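Local coordinates for protein alpha-1,2-mannosyltransferase (Ktr4), putative (Neosartorya fumigata, PDB 7BOP) that belongs to the fungal alpha-1,2-mannosyltransferases of the Ktr type, with a GT-A glycosyltransferase fold, and carries guanosine-5'-diphosphate and a manganese ion, at residues K34-E46 and N348-G361. Residues are numbered along the deposited sequence; the frame is centred on the assembly and turned at random.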
# COMPACT_ATOMS: atom_id res chain seq x y z
N LYS A 34 -21.82 8.21 -2.22
CA LYS A 34 -23.24 8.35 -1.90
C LYS A 34 -23.66 7.29 -0.90
O LYS A 34 -24.15 7.61 0.18
CB LYS A 34 -24.13 8.21 -3.15
CG LYS A 34 -24.32 9.48 -3.96
CD LYS A 34 -24.90 9.21 -5.35
CE LYS A 34 -26.30 8.62 -5.32
NZ LYS A 34 -26.70 8.15 -6.67
N ARG A 35 -23.48 6.02 -1.28
CA ARG A 35 -23.79 4.89 -0.41
C ARG A 35 -22.61 3.95 -0.38
O ARG A 35 -22.26 3.32 -1.38
CB ARG A 35 -25.06 4.15 -0.82
CG ARG A 35 -25.65 3.39 0.37
CD ARG A 35 -26.71 2.38 0.01
NE ARG A 35 -27.01 1.51 1.16
CZ ARG A 35 -26.28 0.47 1.55
NH1 ARG A 35 -26.66 -0.23 2.62
NH2 ARG A 35 -25.16 0.11 0.90
N ASP A 36 -21.98 3.86 0.78
CA ASP A 36 -20.76 3.09 0.93
C ASP A 36 -21.13 1.60 0.97
O ASP A 36 -21.94 1.20 1.82
CB ASP A 36 -20.05 3.55 2.20
CG ASP A 36 -18.58 3.14 2.25
OD1 ASP A 36 -18.22 2.03 1.80
OD2 ASP A 36 -17.78 3.94 2.75
N PRO A 37 -20.54 0.76 0.07
CA PRO A 37 -20.76 -0.70 0.14
C PRO A 37 -20.37 -1.34 1.47
O PRO A 37 -20.87 -2.42 1.80
CB PRO A 37 -19.85 -1.26 -0.97
CG PRO A 37 -19.55 -0.12 -1.85
CD PRO A 37 -19.64 1.13 -1.03
N LEU A 38 -19.51 -0.69 2.24
CA LEU A 38 -19.15 -1.15 3.57
C LEU A 38 -20.33 -1.22 4.55
O LEU A 38 -20.24 -1.91 5.56
CB LEU A 38 -18.04 -0.29 4.15
CG LEU A 38 -16.66 -0.42 3.51
CD1 LEU A 38 -15.76 0.72 3.96
CD2 LEU A 38 -16.01 -1.77 3.81
N LEU A 39 -21.40 -0.47 4.27
CA LEU A 39 -22.65 -0.57 5.02
C LEU A 39 -23.37 -1.91 4.81
O LEU A 39 -24.10 -2.34 5.70
CB LEU A 39 -23.60 0.59 4.66
CG LEU A 39 -23.14 2.02 4.98
CD1 LEU A 39 -24.23 3.03 4.62
CD2 LEU A 39 -22.76 2.16 6.44
N ASP A 40 -23.19 -2.55 3.67
CA ASP A 40 -23.80 -3.87 3.42
C ASP A 40 -23.19 -4.90 4.35
O ASP A 40 -22.02 -4.77 4.71
CB ASP A 40 -23.60 -4.34 1.97
CG ASP A 40 -24.22 -3.39 0.95
OD1 ASP A 40 -25.20 -2.70 1.29
OD2 ASP A 40 -23.71 -3.32 -0.18
N PRO A 41 -23.97 -5.93 4.73
CA PRO A 41 -23.41 -7.03 5.54
C PRO A 41 -22.16 -7.58 4.85
O PRO A 41 -22.22 -7.94 3.68
CB PRO A 41 -24.56 -8.06 5.59
CG PRO A 41 -25.79 -7.27 5.33
CD PRO A 41 -25.39 -6.17 4.40
N THR A 42 -21.04 -7.55 5.54
CA THR A 42 -19.75 -7.82 4.94
C THR A 42 -19.24 -9.11 5.55
O THR A 42 -19.11 -9.21 6.77
CB THR A 42 -18.77 -6.65 5.18
OG1 THR A 42 -19.32 -5.44 4.63
CG2 THR A 42 -17.41 -6.91 4.50
N GLY A 43 -18.99 -10.10 4.70
CA GLY A 43 -18.52 -11.40 5.12
C GLY A 43 -17.22 -11.76 4.44
O GLY A 43 -16.49 -10.89 3.96
N GLU A 44 -16.95 -13.06 4.39
CA GLU A 44 -15.69 -13.57 3.87
C GLU A 44 -15.78 -13.74 2.37
O GLU A 44 -16.87 -13.87 1.83
CB GLU A 44 -15.37 -14.92 4.51
CG GLU A 44 -15.15 -14.80 6.00
CD GLU A 44 -14.96 -16.13 6.69
OE1 GLU A 44 -15.64 -17.11 6.34
OE2 GLU A 44 -14.12 -16.19 7.61
N PRO A 45 -14.63 -13.78 1.69
CA PRO A 45 -14.68 -14.09 0.26
C PRO A 45 -15.18 -15.50 -0.02
O PRO A 45 -15.22 -16.34 0.89
CB PRO A 45 -13.23 -13.92 -0.20
CG PRO A 45 -12.40 -13.90 1.04
CD PRO A 45 -13.27 -13.46 2.16
N GLU A 46 -15.57 -15.76 -1.26
CA GLU A 46 -16.08 -17.07 -1.65
C GLU A 46 -14.93 -18.02 -1.93
O GLU A 46 -13.78 -17.59 -2.06
CB GLU A 46 -16.99 -16.95 -2.88
CG GLU A 46 -18.22 -16.09 -2.65
CD GLU A 46 -19.33 -16.32 -3.65
OE1 GLU A 46 -19.05 -16.79 -4.78
OE2 GLU A 46 -20.51 -16.04 -3.31
N ASN A 348 -11.26 2.02 6.49
CA ASN A 348 -12.07 1.01 5.86
C ASN A 348 -12.73 0.24 7.00
O ASN A 348 -12.07 -0.57 7.67
CB ASN A 348 -11.22 0.07 5.00
CG ASN A 348 -12.04 -1.04 4.40
OD1 ASN A 348 -12.77 -0.84 3.44
ND2 ASN A 348 -11.97 -2.21 5.00
N CYS A 349 -13.99 0.54 7.27
CA CYS A 349 -14.73 -0.11 8.37
C CYS A 349 -15.95 -0.84 7.82
O CYS A 349 -16.97 -0.21 7.52
CB CYS A 349 -15.12 0.90 9.44
SG CYS A 349 -15.97 0.20 10.87
N PRO A 350 -15.86 -2.18 7.69
CA PRO A 350 -17.00 -2.92 7.18
C PRO A 350 -18.06 -3.18 8.24
O PRO A 350 -17.77 -3.17 9.44
CB PRO A 350 -16.37 -4.23 6.72
CG PRO A 350 -15.25 -4.44 7.68
CD PRO A 350 -14.73 -3.07 8.01
N ASN A 351 -19.28 -3.40 7.78
CA ASN A 351 -20.39 -3.82 8.62
C ASN A 351 -20.32 -5.34 8.81
O ASN A 351 -20.80 -6.12 7.98
CB ASN A 351 -21.73 -3.41 8.00
CG ASN A 351 -22.93 -4.01 8.72
OD1 ASN A 351 -22.86 -4.30 9.91
ND2 ASN A 351 -24.01 -4.21 7.99
N SER A 352 -19.71 -5.74 9.93
CA SER A 352 -19.57 -7.14 10.28
C SER A 352 -19.51 -7.28 11.79
O SER A 352 -18.86 -6.46 12.45
CB SER A 352 -18.28 -7.69 9.67
OG SER A 352 -17.87 -8.90 10.29
N PRO A 353 -20.14 -8.34 12.34
CA PRO A 353 -20.00 -8.60 13.77
C PRO A 353 -18.58 -9.02 14.20
O PRO A 353 -18.31 -9.09 15.39
CB PRO A 353 -21.00 -9.72 14.02
CG PRO A 353 -21.13 -10.43 12.72
CD PRO A 353 -20.90 -9.40 11.65
N LYS A 354 -17.68 -9.27 13.25
CA LYS A 354 -16.27 -9.50 13.59
C LYS A 354 -15.49 -8.24 13.96
O LYS A 354 -14.34 -8.34 14.42
CB LYS A 354 -15.58 -10.25 12.46
CG LYS A 354 -16.19 -11.62 12.24
CD LYS A 354 -15.53 -12.37 11.10
CE LYS A 354 -16.19 -13.73 10.92
NZ LYS A 354 -15.24 -14.70 10.34
N CYS A 355 -16.08 -7.06 13.74
CA CYS A 355 -15.42 -5.79 13.95
C CYS A 355 -15.87 -5.14 15.23
O CYS A 355 -16.97 -5.38 15.70
CB CYS A 355 -15.73 -4.85 12.79
SG CYS A 355 -15.42 -5.61 11.19
N SER A 356 -15.02 -4.30 15.79
CA SER A 356 -15.43 -3.38 16.85
C SER A 356 -14.59 -2.11 16.80
O SER A 356 -13.53 -2.09 16.18
CB SER A 356 -15.31 -4.07 18.21
OG SER A 356 -13.98 -4.41 18.45
N LYS A 357 -15.10 -1.05 17.43
CA LYS A 357 -14.41 0.24 17.61
C LYS A 357 -14.20 1.07 16.34
O LYS A 357 -13.36 1.97 16.33
CB LYS A 357 -13.07 0.05 18.34
CG LYS A 357 -13.21 -0.60 19.71
CD LYS A 357 -11.89 -0.61 20.47
CE LYS A 357 -12.11 -0.79 21.97
NZ LYS A 357 -10.82 -0.73 22.73
N CYS A 358 -14.94 0.78 15.27
CA CYS A 358 -14.98 1.67 14.12
C CYS A 358 -16.43 1.79 13.65
O CYS A 358 -17.25 0.91 13.88
CB CYS A 358 -14.04 1.19 12.98
SG CYS A 358 -14.47 -0.36 12.13
N THR A 359 -16.73 2.91 13.01
CA THR A 359 -18.06 3.19 12.50
C THR A 359 -18.15 2.71 11.05
O THR A 359 -17.42 3.23 10.19
CB THR A 359 -18.35 4.70 12.58
OG1 THR A 359 -18.27 5.14 13.94
CG2 THR A 359 -19.73 5.01 12.05
N PRO A 360 -19.03 1.73 10.77
CA PRO A 360 -19.12 1.24 9.41
C PRO A 360 -19.42 2.32 8.38
O PRO A 360 -20.29 3.17 8.59
CB PRO A 360 -20.24 0.22 9.48
CG PRO A 360 -20.13 -0.33 10.85
CD PRO A 360 -19.83 0.88 11.68
N GLY A 361 -18.66 2.31 7.28
CA GLY A 361 -18.84 3.25 6.20
C GLY A 361 -18.47 4.70 6.47
O GLY A 361 -18.76 5.55 5.65
O HOH W 1 -16.22 -9.97 8.33
O HOH W 2 -19.30 -11.21 8.89
O HOH W 3 -12.93 -13.95 8.53
O HOH W 4 -16.04 -17.45 9.64
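Leu38 and Asn351 bury the most surface where the segment 34-46, with a single 3-10 turn at 37-39, settles against the loop of residues 348-361. Leu38 sets both methyls against the amide oxygen of Asn348, its CD1 and CD2 each 3.4 Å from Asn348 OD1, and the two side chains meet at about a right angle; Asn348 ND2 bonds to the carbonyls of Ile339 and Arg337. CD2 also rests on Pro350, while CB lies against Cys349 O; Trp335 of strand 333-335 and Arg376 add to the wall around this leucine. Asn351 bonds three times to the segment 34-46. Its backbone N donates to Leu38 O at 2.8 Å, and its O receives Thr42 N at 2.8 Å. With CG anti to the backbone N (chi1 171°), the amide swings across to residues 37-39, where ND2 reaches Leu39 O at 3.0 Å from above the carbonyl plane. Thr42 turns CG2 onto Pro350 CB (3.6 Å), and two waters lie between Thr42 O and Ser352 OG, one holding the carbonyl only weakly. Further along, Glu44 OE2 and Lys354 NZ form a salt bridge whose direct bond is weak, 3.3 Å, supplemented by two waters, one weakly bound to OE2; each charge has a second partner, Arg51 and Asp204 respectively. At the other end Asp36 forms an Asx turn, OD1 accepting from Leu38 N, while OD2 pairs with Arg376. An N-terminal loop segment thus packs on the loop following strand 346-348, braced by the Cys349-Cys358 and Cys201-Cys355 disulfides, in this GT-A-fold protein.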